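Local coordinates for protein DNA polymerase (PDB 2PY5) that replicates the phage genome from a protein primer, synthesising DNA processively with strand displacement and proofreading it with a 3'-5' exonuclease, at residues Thr440-Ile452 and Thr457-Ile471. The protein carries 2 engineered substitutions. Numbering follows the deposited sequence. Where two conformers were deposited one is given.
With EDO (1,2-ethanediol), chain X.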
ATOM      1  N   THR F 440      -8.476   0.100  18.634  1.00 30.56           N
ATOM      2  CA  THR F 440      -9.086   1.415  18.587  1.00 30.14           C
ATOM      3  C   THR F 440     -10.419   1.394  17.856  1.00 30.14           C
ATOM      4  O   THR F 440     -11.424   1.945  18.338  1.00 30.40           O
ATOM      5  CB  THR F 440      -8.166   2.408  17.916  1.00 30.59           C
ATOM      6  OG1 THR F 440      -6.934   2.488  18.666  1.00 32.30           O
ATOM      7  CG2 THR F 440      -8.822   3.780  17.831  1.00 32.76           C
ATOM      8  N   THR F 441     -10.423   0.763  16.681  1.00 30.19           N
ATOM      9  CA  THR F 441     -11.615   0.740  15.840  1.00 28.80           C
ATOM     10  C   THR F 441     -12.700  -0.216  16.361  1.00 29.89           C
ATOM     11  O   THR F 441     -13.866   0.154  16.454  1.00 30.59           O
ATOM     12  CB  THR F 441     -11.189   0.408  14.417  1.00 31.24           C
ATOM     13  OG1 THR F 441     -10.404   1.513  13.944  1.00 31.85           O
ATOM     14  CG2 THR F 441     -12.405   0.127  13.495  1.00 31.35           C
ATOM     15  N   ILE F 442     -12.301  -1.421  16.744  1.00 30.11           N
ATOM     16  CA  ILE F 442     -13.242  -2.415  17.259  1.00 31.62           C
ATOM     17  C   ILE F 442     -13.933  -1.921  18.526  1.00 30.00           C
ATOM     18  O   ILE F 442     -15.154  -2.098  18.686  1.00 30.39           O
ATOM     19  CB  ILE F 442     -12.550  -3.765  17.505  1.00 30.43           C
ATOM     20  CG1 ILE F 442     -12.069  -4.342  16.181  1.00 29.42           C
ATOM     21  CG2 ILE F 442     -13.487  -4.722  18.241  1.00 31.23           C
ATOM     22  CD1 ILE F 442     -11.086  -5.498  16.319  1.00 30.08           C
ATOM     23  N   THR F 443     -13.187  -1.293  19.437  1.00 28.80           N
ATOM     24  CA  THR F 443     -13.794  -0.856  20.697  1.00 29.58           C
ATOM     25  C   THR F 443     -14.816   0.278  20.487  1.00 29.19           C
ATOM     26  O   THR F 443     -15.862   0.284  21.136  1.00 30.81           O
ATOM     27  CB  THR F 443     -12.741  -0.478  21.760  1.00 30.11           C
ATOM     28  OG1 THR F 443     -11.910   0.574  21.286  1.00 33.33           O
ATOM     29  CG2 THR F 443     -11.884  -1.680  22.120  1.00 30.63           C
ATOM     30  N   ALA F 444     -14.527   1.190  19.559  1.00 28.38           N
ATOM     31  CA  ALA F 444     -15.475   2.263  19.245  1.00 28.99           C
ATOM     32  C   ALA F 444     -16.704   1.689  18.559  1.00 29.87           C
ATOM     33  O   ALA F 444     -17.822   2.015  18.916  1.00 30.60           O
ATOM     34  CB  ALA F 444     -14.832   3.331  18.388  1.00 29.86           C
ATOM     35  N   ALA F 445     -16.501   0.802  17.599  1.00 30.65           N
ATOM     36  CA  ALA F 445     -17.633   0.149  16.946  1.00 29.22           C
ATOM     37  C   ALA F 445     -18.514  -0.607  17.930  1.00 29.73           C
ATOM     38  O   ALA F 445     -19.745  -0.545  17.862  1.00 29.93           O
ATOM     39  CB  ALA F 445     -17.143  -0.806  15.855  1.00 31.22           C
ATOM     40  N   GLN F 446     -17.874  -1.340  18.835  1.00 29.01           N
ATOM     41  CA  GLN F 446     -18.588  -2.120  19.830  1.00 29.68           C
ATOM     42  C   GLN F 446     -19.390  -1.222  20.781  1.00 28.82           C
ATOM     43  O   GLN F 446     -20.516  -1.539  21.150  1.00 31.48           O
ATOM     44  CB  GLN F 446     -17.625  -2.995  20.617  1.00 30.94           C
ATOM     45  CG  GLN F 446     -18.285  -3.930  21.604  1.00 30.79           C
ATOM     46  CD  GLN F 446     -19.215  -4.919  20.935  1.00 30.75           C
ATOM     47  OE1 GLN F 446     -18.805  -5.624  20.002  1.00 31.73           O
ATOM     48  NE2 GLN F 446     -20.458  -4.993  21.402  1.00 30.18           N
ATOM     49  N   ALA F 447     -18.801  -0.084  21.145  1.00 29.84           N
ATOM     50  CA  ALA F 447     -19.501   0.908  21.971  1.00 28.76           C
ATOM     51  C   ALA F 447     -20.762   1.422  21.298  1.00 29.95           C
ATOM     52  O   ALA F 447     -21.716   1.846  21.978  1.00 31.65           O
ATOM     53  CB  ALA F 447     -18.576   2.065  22.279  1.00 31.32           C
ATOM     54  N   CYS F 448     -20.744   1.416  19.957  1.00 30.07           N
ATOM     55  CA  CYS F 448     -21.856   1.871  19.129  1.00 31.31           C
ATOM     56  C   CYS F 448     -22.585   0.706  18.469  1.00 30.62           C
ATOM     57  O   CYS F 448     -23.134   0.859  17.369  1.00 30.45           O
ATOM     58  CB  CYS F 448     -21.328   2.816  18.048  1.00 33.11           C
ATOM     59  SG  CYS F 448     -20.476   4.285  18.685  1.00 33.79           S
ATOM     60  N   TYR F 449     -22.590  -0.455  19.123  1.00 31.47           N
ATOM     61  CA  TYR F 449     -23.110  -1.674  18.509  1.00 31.69           C
ATOM     62  C   TYR F 449     -24.519  -1.550  17.947  1.00 31.74           C
ATOM     63  O   TYR F 449     -24.819  -2.145  16.911  1.00 30.62           O
ATOM     64  CB  TYR F 449     -23.052  -2.846  19.497  1.00 33.46           C
ATOM     65  CG  TYR F 449     -23.443  -4.168  18.879  1.00 33.40           C
ATOM     66  CD1 TYR F 449     -22.550  -4.869  18.073  1.00 34.21           C
ATOM     67  CD2 TYR F 449     -24.703  -4.704  19.084  1.00 34.31           C
ATOM     68  CE1 TYR F 449     -22.895  -6.077  17.489  1.00 36.56           C
ATOM     69  CE2 TYR F 449     -25.060  -5.928  18.513  1.00 37.46           C
ATOM     70  CZ  TYR F 449     -24.150  -6.601  17.711  1.00 36.71           C
ATOM     71  OH  TYR F 449     -24.493  -7.809  17.134  1.00 39.12           O
ATOM     72  N   ASP F 450     -25.383  -0.786  18.623  1.00 30.78           N
ATOM     73  CA  ASP F 450     -26.779  -0.634  18.184  1.00 32.08           C
ATOM     74  C   ASP F 450     -26.950   0.096  16.844  1.00 32.14           C
ATOM     75  O   ASP F 450     -28.017   0.030  16.238  1.00 32.61           O
ATOM     76  CB  ASP F 450     -27.639   0.033  19.276  1.00 34.69           C
ATOM     77  CG  ASP F 450     -27.123   1.418  19.711  1.00 38.78           C
ATOM     78  OD1 ASP F 450     -27.774   2.030  20.588  1.00 42.77           O
ATOM     79  OD2 ASP F 450     -26.091   1.899  19.222  1.00 39.98           O
ATOM     80  N   ARG F 451     -25.890   0.778  16.403  1.00 30.14           N
ATOM     81  CA  ARG F 451     -25.925   1.597  15.186  1.00 30.08           C
ATOM     82  C   ARG F 451     -24.848   1.214  14.172  1.00 31.47           C
ATOM     83  O   ARG F 451     -24.814   1.768  13.094  1.00 30.33           O
ATOM     84  CB  ARG F 451     -25.775   3.071  15.573  1.00 31.77           C
ATOM     85  CG  ARG F 451     -26.966   3.613  16.369  1.00 31.12           C
ATOM     86  CD  ARG F 451     -26.671   5.009  16.909  1.00 33.42           C
ATOM     87  NE  ARG F 451     -26.393   5.965  15.835  1.00 32.11           N
ATOM     88  CZ  ARG F 451     -26.061   7.241  16.019  1.00 33.66           C
ATOM     89  NH1 ARG F 451     -25.953   7.735  17.249  1.00 33.02           N
ATOM     90  NH2 ARG F 451     -25.828   8.020  14.970  1.00 31.97           N
ATOM     91  N   ILE F 452     -23.978   0.265  14.512  1.00 30.29           N
ATOM     92  CA  ILE F 452     -22.826  -0.033  13.664  1.00 30.20           C
ATOM     93  C   ILE F 452     -23.220  -0.746  12.370  1.00 30.86           C
ATOM     94  O   ILE F 452     -23.891  -1.784  12.389  1.00 31.93           O
ATOM     95  CB  ILE F 452     -21.731  -0.832  14.416  1.00 29.44           C
ATOM     96  CG1 ILE F 452     -20.438  -0.884  13.605  1.00 31.09           C
ATOM     97  CG2 ILE F 452     -22.217  -2.273  14.765  1.00 29.19           C
ATOM     98  CD1 ILE F 452     -19.738   0.470  13.425  1.00 31.25           C
ATOM     99  N   THR F 457     -10.716  -0.318   8.937  1.00 32.25           N
ATOM    100  CA  THR F 457      -9.369   0.043   9.368  1.00 32.18           C
ATOM    101  C   THR F 457      -9.357   1.160  10.370  1.00 33.63           C
ATOM    102  O   THR F 457      -9.041   0.914  11.528  1.00 32.41           O
ATOM    103  CB  THR F 457      -8.422   0.327   8.189  1.00 34.20           C
ATOM    104  OG1 THR F 457      -8.390  -0.818   7.348  1.00 37.05           O
ATOM    105  CG2 THR F 457      -6.989   0.609   8.693  1.00 36.59           C
ATOM    106  N   ASP F 458      -9.697   2.371   9.923  1.00 32.02           N
ATOM    107  CA  ASP F 458      -9.694   3.572  10.771  1.00 31.53           C
ATOM    108  C   ASP F 458     -11.049   4.250  10.761  1.00 32.88           C
ATOM    109  O   ASP F 458     -11.170   5.360  11.239  1.00 33.58           O
ATOM    110  CB  ASP F 458      -8.611   4.584  10.300  1.00 32.36           C
ATOM    111  CG  ASP F 458      -8.737   4.972   8.847  1.00 37.53           C
ATOM    112  OD1 ASP F 458      -7.820   5.661   8.321  1.00 35.73           O
ATOM    113  OD2 ASP F 458      -9.730   4.569   8.205  1.00 35.01           O
ATOM    114  N   SER F 459     -12.084   3.579  10.254  1.00 32.00           N
ATOM    115  CA  SER F 459     -13.352   4.253  10.059  0.70 32.43           C
ATOM    116  C   SER F 459     -14.493   3.393  10.531  1.00 32.31           C
ATOM    117  O   SER F 459     -14.469   2.180  10.393  1.00 32.77           O
ATOM    118  CB  SER F 459     -13.557   4.610   8.600  0.70 35.30           C
ATOM    119  OG  SER F 459     -12.509   5.440   8.128  0.70 39.76           O
ATOM    120  N   ILE F 460     -15.478   4.043  11.133  1.00 31.24           N
ATOM    121  CA  ILE F 460     -16.726   3.369  11.502  1.00 29.86           C
ATOM    122  C   ILE F 460     -17.909   4.127  10.895  1.00 31.19           C
ATOM    123  O   ILE F 460     -17.953   5.349  10.876  1.00 30.16           O
ATOM    124  CB  ILE F 460     -16.916   3.208  13.029  1.00 31.05           C
ATOM    125  CG1 ILE F 460     -16.973   4.556  13.758  1.00 33.48           C
ATOM    126  CG2 ILE F 460     -15.786   2.321  13.589  1.00 33.98           C
ATOM    127  CD1 ILE F 460     -17.217   4.407  15.267  1.00 35.65           C
ATOM    128  N   HIS F 461     -18.863   3.366  10.380  1.00 29.14           N
ATOM    129  CA  HIS F 461     -20.045   3.907   9.721  1.00 29.48           C
ATOM    130  C   HIS F 461     -21.245   3.504  10.560  1.00 29.49           C
ATOM    131  O   HIS F 461     -21.411   2.311  10.848  1.00 29.68           O
ATOM    132  CB  HIS F 461     -20.212   3.293   8.330  1.00 29.80           C
ATOM    133  CG  HIS F 461     -19.080   3.563   7.381  1.00 30.25           C
ATOM    134  ND1 HIS F 461     -19.280   3.685   6.022  1.00 30.95           N
ATOM    135  CD2 HIS F 461     -17.747   3.702   7.578  1.00 32.95           C
ATOM    136  CE1 HIS F 461     -18.123   3.897   5.427  1.00 31.24           C
ATOM    137  NE2 HIS F 461     -17.172   3.914   6.346  1.00 32.66           N
ATOM    138  N   LEU F 462     -22.085   4.480  10.916  1.00 28.91           N
ATOM    139  CA  LEU F 462     -23.241   4.273  11.799  1.00 29.41           C
ATOM    140  C   LEU F 462     -24.530   4.693  11.105  1.00 29.37           C
ATOM    141  O   LEU F 462     -24.540   5.624  10.303  1.00 28.94           O
ATOM    142  CB  LEU F 462     -23.113   5.138  13.059  1.00 31.79           C
ATOM    143  CG  LEU F 462     -21.856   5.036  13.927  1.00 32.22           C
ATOM    144  CD1 LEU F 462     -22.037   5.902  15.176  1.00 33.73           C
ATOM    145  CD2 LEU F 462     -21.549   3.605  14.293  1.00 33.93           C
ATOM    146  N   THR F 463     -25.636   4.051  11.479  1.00 28.91           N
ATOM    147  CA  THR F 463     -26.954   4.591  11.156  1.00 29.82           C
ATOM    148  C   THR F 463     -27.210   5.858  11.995  1.00 29.80           C
ATOM    149  O   THR F 463     -26.599   6.059  13.049  1.00 31.65           O
ATOM    150  CB  THR F 463     -28.074   3.577  11.426  1.00 30.10           C
ATOM    151  OG1 THR F 463     -28.057   3.200  12.807  1.00 30.89           O
ATOM    152  CG2 THR F 463     -27.920   2.328  10.554  1.00 31.25           C
ATOM    153  N   GLY F 464     -28.095   6.729  11.521  1.00 30.33           N
ATOM    154  CA  GLY F 464     -28.403   7.968  12.236  1.00 29.91           C
ATOM    155  C   GLY F 464     -27.385   9.078  12.047  1.00 30.40           C
ATOM    156  O   GLY F 464     -26.277   8.850  11.556  1.00 31.97           O
ATOM    157  N   THR F 465     -27.745  10.289  12.474  1.00 30.77           N
ATOM    158  CA  THR F 465     -26.914  11.464  12.191  1.00 31.74           C
ATOM    159  C   THR F 465     -26.405  12.218  13.435  1.00 32.13           C
ATOM    160  O   THR F 465     -25.695  13.208  13.288  1.00 33.02           O
ATOM    161  CB  THR F 465     -27.664  12.440  11.284  1.00 32.64           C
ATOM    162  OG1 THR F 465     -28.775  12.978  11.992  1.00 33.85           O
ATOM    163  CG2 THR F 465     -28.146  11.733  10.021  1.00 32.80           C
ATOM    164  N   GLU F 466     -26.738  11.746  14.639  1.00 31.99           N
ATOM    165  CA  GLU F 466     -26.241  12.362  15.874  1.00 31.26           C
ATOM    166  C   GLU F 466     -25.031  11.624  16.424  1.00 30.85           C
ATOM    167  O   GLU F 466     -24.971  10.399  16.391  1.00 32.53           O
ATOM    168  CB  GLU F 466     -27.342  12.407  16.934  1.00 36.79           C
ATOM    169  CG  GLU F 466     -28.594  13.171  16.503  1.00 40.40           C
ATOM    170  CD  GLU F 466     -28.369  14.672  16.292  1.00 45.86           C
ATOM    171  OE1 GLU F 466     -29.282  15.333  15.747  1.00 51.18           O
ATOM    172  OE2 GLU F 466     -27.297  15.202  16.665  1.00 51.29           O
ATOM    173  N   ILE F 467     -24.054  12.374  16.922  1.00 32.99           N
ATOM    174  CA  ILE F 467     -22.872  11.753  17.504  1.00 31.25           C
ATOM    175  C   ILE F 467     -23.298  10.919  18.726  1.00 30.46           C
ATOM    176  O   ILE F 467     -23.978  11.436  19.620  1.00 32.64           O
ATOM    177  CB  ILE F 467     -21.824  12.798  17.913  1.00 31.87           C
ATOM    178  CG1 ILE F 467     -21.291  13.526  16.667  1.00 34.84           C
ATOM    179  CG2 ILE F 467     -20.661  12.122  18.638  1.00 32.31           C
ATOM    180  CD1 ILE F 467     -20.492  14.776  16.974  1.00 36.08           C
ATOM    181  N   PRO F 468     -22.935   9.615  18.745  1.00 31.50           N
ATOM    182  CA  PRO F 468     -23.254   8.822  19.935  1.00 32.77           C
ATOM    183  C   PRO F 468     -22.632   9.402  21.215  1.00 34.04           C
ATOM    184  O   PRO F 468     -21.461   9.783  21.216  1.00 34.12           O
ATOM    185  CB  PRO F 468     -22.657   7.447  19.624  1.00 34.41           C
ATOM    186  CG  PRO F 468     -22.500   7.405  18.155  1.00 33.94           C
ATOM    187  CD  PRO F 468     -22.267   8.809  17.701  1.00 33.53           C
ATOM    188  N   ASP F 469     -23.427   9.462  22.279  1.00 36.03           N
ATOM    189  CA  ASP F 469     -22.962   9.966  23.572  0.90 37.36           C
ATOM    190  C   ASP F 469     -21.692   9.251  24.031  1.00 35.73           C
ATOM    191  O   ASP F 469     -20.781   9.879  24.586  1.00 36.59           O
ATOM    192  CB  ASP F 469     -24.051   9.790  24.641  0.90 38.91           C
ATOM    193  CG  ASP F 469     -25.205  10.771  24.494  0.90 43.58           C
ATOM    194  OD1 ASP F 469     -25.136  11.693  23.651  0.90 45.17           O
ATOM    195  OD2 ASP F 469     -26.202  10.620  25.236  0.90 45.53           O
ATOM    196  N   VAL F 470     -21.626   7.940  23.787  1.00 36.35           N
ATOM    197  CA  VAL F 470     -20.531   7.118  24.305  0.50 37.47           C
ATOM    198  C   VAL F 470     -19.158   7.469  23.702  1.00 37.71           C
ATOM    199  O   VAL F 470     -18.123   7.181  24.321  1.00 40.46           O
ATOM    200  CB  VAL F 470     -20.826   5.605  24.130  0.50 39.18           C
ATOM    201  CG1 VAL F 470     -19.672   4.765  24.647  0.50 39.26           C
ATOM    202  CG2 VAL F 470     -22.092   5.226  24.870  0.50 41.41           C
ATOM    203  N   ILE F 471     -19.141   8.090  22.513  1.00 35.26           N
ATOM    204  CA  ILE F 471     -17.869   8.501  21.880  1.00 34.85           C
ATOM    205  C   ILE F 471     -17.665  10.017  21.788  1.00 35.15           C
ATOM    206  O   ILE F 471     -16.648  10.466  21.276  1.00 34.80           O
ATOM    207  CB  ILE F 471     -17.650   7.848  20.457  1.00 35.62           C
ATOM    208  CG1 ILE F 471     -18.590   8.423  19.400  1.00 35.33           C
ATOM    209  CG2 ILE F 471     -17.792   6.335  20.527  1.00 36.71           C
ATOM    210  CD1 ILE F 471     -18.282   7.915  17.989  1.00 35.89           C
TER
HETATM  211  C1  EDO X9013     -15.788  -2.918  24.406  1.00 46.71           C
HETATM  212  O1  EDO X9013     -16.747  -3.637  25.191  1.00 49.63           O
HETATM  213  C2  EDO X9013     -15.810  -1.434  24.764  1.00 47.73           C
HETATM  214  O2  EDO X9013     -16.223  -0.611  23.654  1.00 43.46           O
HETATM  215  O   HOH W   1     -29.453   0.991  13.525  1.00 31.06           O
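Helix 440-447 packs on strand 459-463 with their axes 8.7 Å apart and 14° from parallel, while I452 and L462 face each other as an antiparallel, non-hydrogen-bonded pair. The helix lies against the antiparallel sheet of the B-family polymerase palm, whose YCDTD hairpin joins strands 452-456 and 459-463. At the active-site end, T441 OG1 donates to T457 O (2.8 Å) from above the carbonyl plane, tying the helix to the turn beside D458, a ligand of the catalytic magnesium. T441 CG2 and the methyl of A445 meet I460 CG2, and A444 CB meets I460 CD1; W483 and C455 also border this apolar layer. Further along, L462 CD2 touches both C448 CB and I452 CD1, the latter 3.7 Å away. C448 SG touches both P468 CG and I471 CG2, bringing residues 468-471 against the end of the helix. R451 then clasps the strand's exit: T463 N donates a hydrogen bond to R451 O (2.9 Å), and the side chain, bent at chi3 (60°), swings its guanidinium into the curve of residues 463-466. L462 CD1 lies over one face of the guanidinium, offset toward its rim. NE and NH2 grip T463 O side-on, with NE 2.8 Å from that oxygen. NH1 and NH2 close end-on upon E466 O, which lies 2.9 Å from NH2, both carbonyl oxygens lying near the guanidinium plane.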